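Side-chain contacts in endo-beta-1,2-glucanase (PDB 6IMV), which hydrolyses internal beta-1,2-glucosidic linkages of beta-1,2-glucans and binds sophorose: residues I115-M120 against K186-L191; A93-A98 against I177-N182. All coordinates share one frame; numbering follows the deposited sequence.

In the fold
From the N terminus, the chain leaves helix 80-94, passes through the short helix 98-104, enters helix 112-133, runs through the short strands 144-145, 152-153 and 160-162, and returns along helix 163-182 and helix 186-210. Contact 2 closes the first loop, with 78 residues between its segments 93-98 and 177-182. Contact 1 starts within that loop, at 115-120, and ends beyond it, at 186-191, so the two cross. Their centres lie about 10 Å apart, and Ile-94 of contact 2 packs against both Ala-117 and Phe-188 of contact 1. Together they tie helices 80-94 and 112-133 to the successive helices 163-182 and 186-210, on one side of the chain's centre.

Contact 1 of 2, residues I115-M120 against K186-L191; sequences IAASIM and KSFIDL
Leu-191 sets its CG anti to the backbone N (chi1 178°) and Phe-188 sets its own anti to the carbonyl carbon (chi1 -65°), and these two choices send both side chains from the first turns of helix 186-210 toward Ala-117 on helix 112-133. The short methyl of Ala-117 is met by both. Its CB lies 3.4 Å from CE1 of Phe-188, approaching the ring obliquely along the CD1-CE1 side. From the next turn, CD2 of Leu-191 comes to 4.0 Å from the same CB. The leucine methyl also reaches the backbone, where its CD2 is 3.3 Å from the carbonyl O of Ala-117. Farther along, CB of Met-120 rests 4.1 Å from Leu-191 CD2; beyond that carbon the methionine chain bends away to pack on Val-87 and Tyr-90 of helix 80-94 and on Phe-176 of helix 163-182.

The segment axes stay 10.7 Å apart and run in broadly the same direction, inclined by 34°. At such a spacing the gap is bridged mainly by the long side chains of helix 186-210, which bear on the alanine side of helix 112-133. Just beyond this point the indole NE1 of Trp-195 hydrogen-bonds to the carbonyl O of Met-120, adding a polar tie to the apolar one. Within the contact itself, 174 Å² is buried without a single hydrogen bond, so the two segments are held by shape and dispersion, and their fit depends on how closely the CD1 and CE1 carbons of Phe-188 and the leucine methyl follow the small profile of Ala-117.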
ATOM      1  N   ILE A 115      -5.015 -14.172  16.636  1.00 17.79           N
ATOM      2  CA  ILE A 115      -3.929 -13.190  16.646  1.00 18.16           C
ATOM      3  C   ILE A 115      -4.427 -11.873  16.022  1.00 16.96           C
ATOM      4  O   ILE A 115      -4.275 -10.806  16.628  1.00 15.76           O
ATOM      5  CB  ILE A 115      -2.659 -13.728  15.957  1.00 18.98           C
ATOM      6  CG1 ILE A 115      -2.041 -14.892  16.738  1.00 19.49           C
ATOM      7  CG2 ILE A 115      -1.647 -12.607  15.743  1.00 18.55           C
ATOM      8  CD1 ILE A 115      -1.036 -15.720  15.940  1.00 19.45           C
ATOM      9  N   ALA A 116      -5.038 -11.956  14.837  1.00 16.66           N
ATOM     10  CA  ALA A 116      -5.576 -10.766  14.168  1.00 17.16           C
ATOM     11  C   ALA A 116      -6.609 -10.060  15.066  1.00 17.58           C
ATOM     12  O   ALA A 116      -6.562  -8.832  15.234  1.00 16.89           O
ATOM     13  CB  ALA A 116      -6.171 -11.142  12.835  1.00 17.66           C
ATOM     14  N   ALA A 117      -7.533 -10.837  15.653  1.00 16.91           N
ATOM     15  CA  ALA A 117      -8.619 -10.286  16.476  1.00 17.28           C
ATOM     16  C   ALA A 117      -8.034  -9.559  17.694  1.00 16.46           C
ATOM     17  O   ALA A 117      -8.432  -8.450  18.027  1.00 16.25           O
ATOM     18  CB  ALA A 117      -9.578 -11.380  16.892  1.00 17.76           C
ATOM     19  N   SER A 118      -7.068 -10.197  18.345  1.00 16.54           N
ATOM     20  CA  SER A 118      -6.453  -9.653  19.551  1.00 16.22           C
ATOM     21  C   SER A 118      -5.765  -8.304  19.267  1.00 15.52           C
ATOM     22  O   SER A 118      -5.953  -7.332  20.024  1.00 15.18           O
ATOM     23  CB  SER A 118      -5.499 -10.634  20.130  1.00 15.94           C
ATOM     24  OG  SER A 118      -4.763 -10.038  21.164  1.00 16.77           O
ATOM     25  N   ILE A 119      -4.968  -8.241  18.196  1.00 14.14           N
ATOM     26  CA  ILE A 119      -4.222  -7.029  17.878  1.00 14.29           C
ATOM     27  C   ILE A 119      -5.207  -5.915  17.481  1.00 14.14           C
ATOM     28  O   ILE A 119      -5.039  -4.763  17.872  1.00 13.84           O
ATOM     29  CB  ILE A 119      -3.145  -7.286  16.802  1.00 14.50           C
ATOM     30  CG1 ILE A 119      -2.064  -8.251  17.304  1.00 14.90           C
ATOM     31  CG2 ILE A 119      -2.534  -5.971  16.343  1.00 14.68           C
ATOM     32  CD1 ILE A 119      -1.213  -8.867  16.212  1.00 14.61           C
ATOM     33  N   MET A 120      -6.246  -6.262  16.716  1.00 14.18           N
ATOM     34  CA  MET A 120      -7.211  -5.265  16.239  1.00 14.69           C
ATOM     35  C   MET A 120      -8.035  -4.703  17.410  1.00 15.17           C
ATOM     36  O   MET A 120      -8.454  -3.549  17.372  1.00 13.82           O
ATOM     37  CB  MET A 120      -8.138  -5.852  15.176  1.00 14.40           C
ATOM     38  CG  MET A 120      -7.482  -5.968  13.813  1.00 14.39           C
ATOM     39  SD  MET A 120      -7.088  -4.346  13.114  1.00 14.43           S
ATOM     40  CE  MET A 120      -8.692  -3.820  12.511  1.00 13.27           C
ATOM     41  N   LYS A 186     -18.949 -14.931  17.535  1.00 28.49           N
ATOM     42  CA  LYS A 186     -19.673 -13.865  18.221  1.00 31.34           C
ATOM     43  C   LYS A 186     -18.697 -12.779  18.696  1.00 28.27           C
ATOM     44  O   LYS A 186     -19.015 -11.605  18.580  1.00 26.94           O
ATOM     45  CB  LYS A 186     -20.538 -14.405  19.363  1.00 35.83           C
ATOM     46  CG  LYS A 186     -21.604 -15.406  18.926  1.00 41.75           C
ATOM     47  CD  LYS A 186     -23.047 -15.006  19.228  1.00 46.29           C
ATOM     48  CE  LYS A 186     -23.318 -14.649  20.675  1.00 50.93           C
ATOM     49  NZ  LYS A 186     -22.863 -15.710  21.605  1.00 56.27           N
ATOM     50  N   SER A 187     -17.523 -13.168  19.210  1.00 26.14           N
ATOM     51  CA  SER A 187     -16.549 -12.179  19.696  1.00 25.71           C
ATOM     52  C   SER A 187     -15.929 -11.412  18.514  1.00 23.47           C
ATOM     53  O   SER A 187     -15.662 -10.227  18.642  1.00 21.98           O
ATOM     54  CB  SER A 187     -15.503 -12.794  20.585  1.00 26.87           C
ATOM     55  OG  SER A 187     -14.634 -13.625  19.838  1.00 32.09           O
ATOM     56  N   PHE A 188     -15.744 -12.073  17.360  1.00 21.57           N
ATOM     57  CA  PHE A 188     -15.240 -11.397  16.156  1.00 20.84           C
ATOM     58  C   PHE A 188     -16.285 -10.394  15.651  1.00 21.36           C
ATOM     59  O   PHE A 188     -15.928  -9.292  15.230  1.00 21.21           O
ATOM     60  CB  PHE A 188     -14.842 -12.388  15.056  1.00 20.65           C
ATOM     61  CG  PHE A 188     -13.672 -13.296  15.357  1.00 19.00           C
ATOM     62  CD1 PHE A 188     -12.881 -13.126  16.486  1.00 18.73           C
ATOM     63  CD2 PHE A 188     -13.351 -14.325  14.484  1.00 19.03           C
ATOM     64  CE1 PHE A 188     -11.805 -13.968  16.735  1.00 18.73           C
ATOM     65  CE2 PHE A 188     -12.275 -15.167  14.737  1.00 18.72           C
ATOM     66  CZ  PHE A 188     -11.499 -14.983  15.857  1.00 18.30           C
ATOM     67  N   ILE A 189     -17.571 -10.759  15.724  1.00 21.66           N
ATOM     68  CA  ILE A 189     -18.662  -9.862  15.312  1.00 21.74           C
ATOM     69  C   ILE A 189     -18.696  -8.626  16.223  1.00 20.86           C
ATOM     70  O   ILE A 189     -18.864  -7.509  15.738  1.00 20.41           O
ATOM     71  CB  ILE A 189     -20.020 -10.598  15.275  1.00 21.37           C
ATOM     72  CG1 ILE A 189     -20.109 -11.525  14.060  1.00 22.17           C
ATOM     73  CG2 ILE A 189     -21.179  -9.606  15.295  1.00 20.84           C
ATOM     74  CD1 ILE A 189     -21.145 -12.619  14.187  1.00 22.82           C
ATOM     75  N   ASP A 190     -18.570  -8.841  17.536  1.00 21.12           N
ATOM     76  CA  ASP A 190     -18.546  -7.751  18.526  1.00 21.66           C
ATOM     77  C   ASP A 190     -17.375  -6.799  18.249  1.00 20.62           C
ATOM     78  O   ASP A 190     -17.547  -5.586  18.296  1.00 18.02           O
ATOM     79  CB  ASP A 190     -18.434  -8.286  19.956  1.00 23.74           C
ATOM     80  CG  ASP A 190     -19.689  -8.987  20.449  1.00 26.10           C
ATOM     81  OD1 ASP A 190     -20.749  -8.847  19.796  1.00 26.86           O
ATOM     82  OD2 ASP A 190     -19.596  -9.670  21.488  1.00 30.16           O
ATOM     83  N   LEU A 191     -16.181  -7.362  18.004  1.00 19.37           N
ATOM     84  CA  LEU A 191     -15.001  -6.576  17.620  1.00 19.15           C
ATOM     85  C   LEU A 191     -15.320  -5.744  16.372  1.00 18.52           C
ATOM     86  O   LEU A 191     -15.015  -4.555  16.333  1.00 17.65           O
ATOM     87  CB  LEU A 191     -13.807  -7.507  17.372  1.00 19.70           C
ATOM     88  CG  LEU A 191     -12.515  -6.830  16.907  1.00 20.01           C
ATOM     89  CD1 LEU A 191     -12.049  -5.769  17.906  1.00 19.22           C
ATOM     90  CD2 LEU A 191     -11.412  -7.864  16.675  1.00 19.22           C
TER

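Contact 2 of 2, residues A93-A98 against I177-N182; sequences AIAGSA and IQAAEN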
ATOM      1  N   ALA A  93      -6.586 -12.796   7.563  1.00 14.57           N
ATOM      2  CA  ALA A  93      -6.239 -13.685   8.663  1.00 15.10           C
ATOM      3  C   ALA A  93      -7.501 -14.083   9.443  1.00 15.69           C
ATOM      4  O   ALA A  93      -7.717 -15.274   9.710  1.00 15.87           O
ATOM      5  CB  ALA A  93      -5.222 -13.042   9.569  1.00 14.87           C
ATOM      6  N   ILE A  94      -8.335 -13.098   9.794  1.00 15.33           N
ATOM      7  CA  ILE A  94      -9.515 -13.376  10.624  1.00 16.32           C
ATOM      8  C   ILE A  94     -10.553 -14.185   9.825  1.00 16.63           C
ATOM      9  O   ILE A  94     -11.355 -14.863  10.424  1.00 17.11           O
ATOM     10  CB  ILE A  94     -10.140 -12.099  11.229  1.00 15.88           C
ATOM     11  CG1 ILE A  94     -10.934 -12.449  12.493  1.00 16.73           C
ATOM     12  CG2 ILE A  94     -10.984 -11.348  10.213  1.00 15.66           C
ATOM     13  CD1 ILE A  94     -11.240 -11.276  13.377  1.00 17.01           C
ATOM     14  N   ALA A  95     -10.537 -14.077   8.492  1.00 16.90           N
ATOM     15  CA  ALA A  95     -11.459 -14.806   7.621  1.00 17.91           C
ATOM     16  C   ALA A  95     -11.018 -16.266   7.448  1.00 18.60           C
ATOM     17  O   ALA A  95     -11.748 -17.054   6.882  1.00 19.27           O
ATOM     18  CB  ALA A  95     -11.569 -14.127   6.285  1.00 17.68           C
ATOM     19  N   GLY A  96      -9.829 -16.619   7.944  1.00 19.06           N
ATOM     20  CA  GLY A  96      -9.333 -17.994   7.928  1.00 18.92           C
ATOM     21  C   GLY A  96      -8.507 -18.319   6.695  1.00 18.97           C
ATOM     22  O   GLY A  96      -8.283 -19.494   6.416  1.00 20.41           O
ATOM     23  N   SER A  97      -8.038 -17.292   5.970  1.00 18.44           N
ATOM     24  CA  SER A  97      -7.159 -17.470   4.803  1.00 18.10           C
ATOM     25  C   SER A  97      -5.916 -18.272   5.206  1.00 18.43           C
ATOM     26  O   SER A  97      -5.229 -17.935   6.188  1.00 18.59           O
ATOM     27  CB  SER A  97      -6.763 -16.143   4.190  1.00 17.94           C
ATOM     28  OG  SER A  97      -5.547 -16.257   3.460  1.00 17.59           O
ATOM     29  N   ALA A  98      -5.629 -19.326   4.437  1.00 18.36           N
ATOM     30  CA  ALA A  98      -4.503 -20.212   4.715  1.00 18.17           C
ATOM     31  C   ALA A  98      -3.189 -19.485   4.407  1.00 17.82           C
ATOM     32  O   ALA A  98      -2.207 -19.677   5.111  1.00 17.05           O
ATOM     33  CB  ALA A  98      -4.626 -21.480   3.911  1.00 19.05           C
ATOM     34  N   ILE A 177     -14.109  -5.431   8.801  1.00 14.46           N
ATOM     35  CA  ILE A 177     -15.426  -5.548   9.422  1.00 15.29           C
ATOM     36  C   ILE A 177     -16.201  -6.671   8.733  1.00 15.58           C
ATOM     37  O   ILE A 177     -16.766  -7.528   9.417  1.00 16.08           O
ATOM     38  CB  ILE A 177     -16.185  -4.210   9.377  1.00 15.30           C
ATOM     39  CG1 ILE A 177     -15.612  -3.220  10.391  1.00 15.63           C
ATOM     40  CG2 ILE A 177     -17.685  -4.404   9.561  1.00 15.44           C
ATOM     41  CD1 ILE A 177     -15.939  -1.780  10.072  1.00 15.70           C
ATOM     42  N   GLN A 178     -16.217  -6.652   7.392  1.00 16.07           N
ATOM     43  CA  GLN A 178     -16.902  -7.661   6.616  1.00 16.90           C
ATOM     44  C   GLN A 178     -16.301  -9.048   6.908  1.00 16.94           C
ATOM     45  O   GLN A 178     -17.046 -10.013   7.111  1.00 17.01           O
ATOM     46  CB  GLN A 178     -16.856  -7.351   5.122  1.00 17.54           C
ATOM     47  CG  GLN A 178     -17.719  -8.280   4.291  1.00 18.50           C
ATOM     48  CD  GLN A 178     -19.173  -8.208   4.698  1.00 19.77           C
ATOM     49  OE1 GLN A 178     -19.789  -7.148   4.699  1.00 20.09           O
ATOM     50  NE2 GLN A 178     -19.732  -9.343   5.073  1.00 20.86           N
ATOM     51  N   ALA A 179     -14.968  -9.147   6.911  1.00 15.94           N
ATOM     52  CA  ALA A 179     -14.284 -10.420   7.135  1.00 15.89           C
ATOM     53  C   ALA A 179     -14.673 -10.997   8.504  1.00 15.99           C
ATOM     54  O   ALA A 179     -14.971 -12.175   8.622  1.00 14.97           O
ATOM     55  CB  ALA A 179     -12.788 -10.238   7.037  1.00 15.70           C
ATOM     56  N   ALA A 180     -14.652 -10.142   9.533  1.00 16.06           N
ATOM     57  CA  ALA A 180     -14.947 -10.546  10.905  1.00 16.75           C
ATOM     58  C   ALA A 180     -16.395 -11.043  11.014  1.00 17.53           C
ATOM     59  O   ALA A 180     -16.650 -12.076  11.637  1.00 17.72           O
ATOM     60  CB  ALA A 180     -14.690  -9.402  11.844  1.00 16.66           C
ATOM     61  N   GLU A 181     -17.327 -10.323  10.381  1.00 18.63           N
ATOM     62  CA  GLU A 181     -18.750 -10.675  10.432  1.00 19.73           C
ATOM     63  C   GLU A 181     -19.005 -11.966   9.638  1.00 21.32           C
ATOM     64  O   GLU A 181     -19.820 -12.781  10.063  1.00 24.47           O
ATOM     65  CB  GLU A 181     -19.606  -9.485   9.996  1.00 19.54           C
ATOM     66  CG  GLU A 181     -19.604  -8.378  11.038  1.00 18.99           C
ATOM     67  CD  GLU A 181     -20.216  -7.049  10.630  1.00 19.22           C
ATOM     68  OE1 GLU A 181     -20.703  -6.940   9.488  1.00 19.64           O
ATOM     69  OE2 GLU A 181     -20.198  -6.118  11.464  1.00 18.39           O
ATOM     70  N   ASN A 182     -18.240 -12.196   8.565  1.00 21.38           N
ATOM     71  CA  ASN A 182     -18.364 -13.401   7.748  1.00 21.69           C
ATOM     72  C   ASN A 182     -18.035 -14.678   8.538  1.00 22.38           C
ATOM     73  O   ASN A 182     -18.412 -15.750   8.088  1.00 23.58           O
ATOM     74  CB  ASN A 182     -17.473 -13.354   6.504  1.00 21.12           C
ATOM     75  CG  ASN A 182     -18.057 -12.525   5.383  1.00 20.46           C
ATOM     76  OD1 ASN A 182     -19.204 -12.091   5.464  1.00 19.43           O
ATOM     77  ND2 ASN A 182     -17.273 -12.297   4.337  1.00 19.81           N
TER
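Ile-94 lays its branch methyl CG2 over Ala-179, 3.8 Å from that residue's CB, and the same methyl stands 3.9 Å from the backbone N of Ala-180. CG1 takes the place anti to the backbone N (chi1 -156°), and CG2 is thereby left between the N and the carbonyl carbon, resting on helix 163-182. The other arm ends in CD1, which comes to 4.2 Å from CB of Ala-180, so the isoleucine straddles two successive alanines. Ala-95 adds its own methyl, its CB 4.1 Å from Ala-179 CB. With only methyl groups between them, the backbones come close, the CA atoms of Ala-95 and Ala-179 being 5.2 Å apart.

The contact falls where helix 80-94 stops. Gly-96 has positive phi (92°), and two bonds back into the last turn make a Schellman motif, one from Gly-96 N to Ala-93 O; Ser-97 follows as the N-cap of helix 98-104, its OG accepting from the N of Ala-100. The chain turns from one helix to the next right beside helix 163-182. The packing of helices 80-94 and 112-133 against 163-182 and 186-210 is consistent with an (alpha/alpha)6-barrel type of fold.

On the side of helix 163-182 that meets helix 448-457, Gln-178 NE2 donates to Asn-182 OD1 at 2.8 Å. The bond is bent (145° at the hydrogen): the acceptor lies in the amide plane of Gln-178, whereas the donor sits above the carbonyl plane of Asn-182. Asn-182 ND2 is bonded in turn to Gln-453 OE1, and Leu-450 of the same helix touches Ala-179.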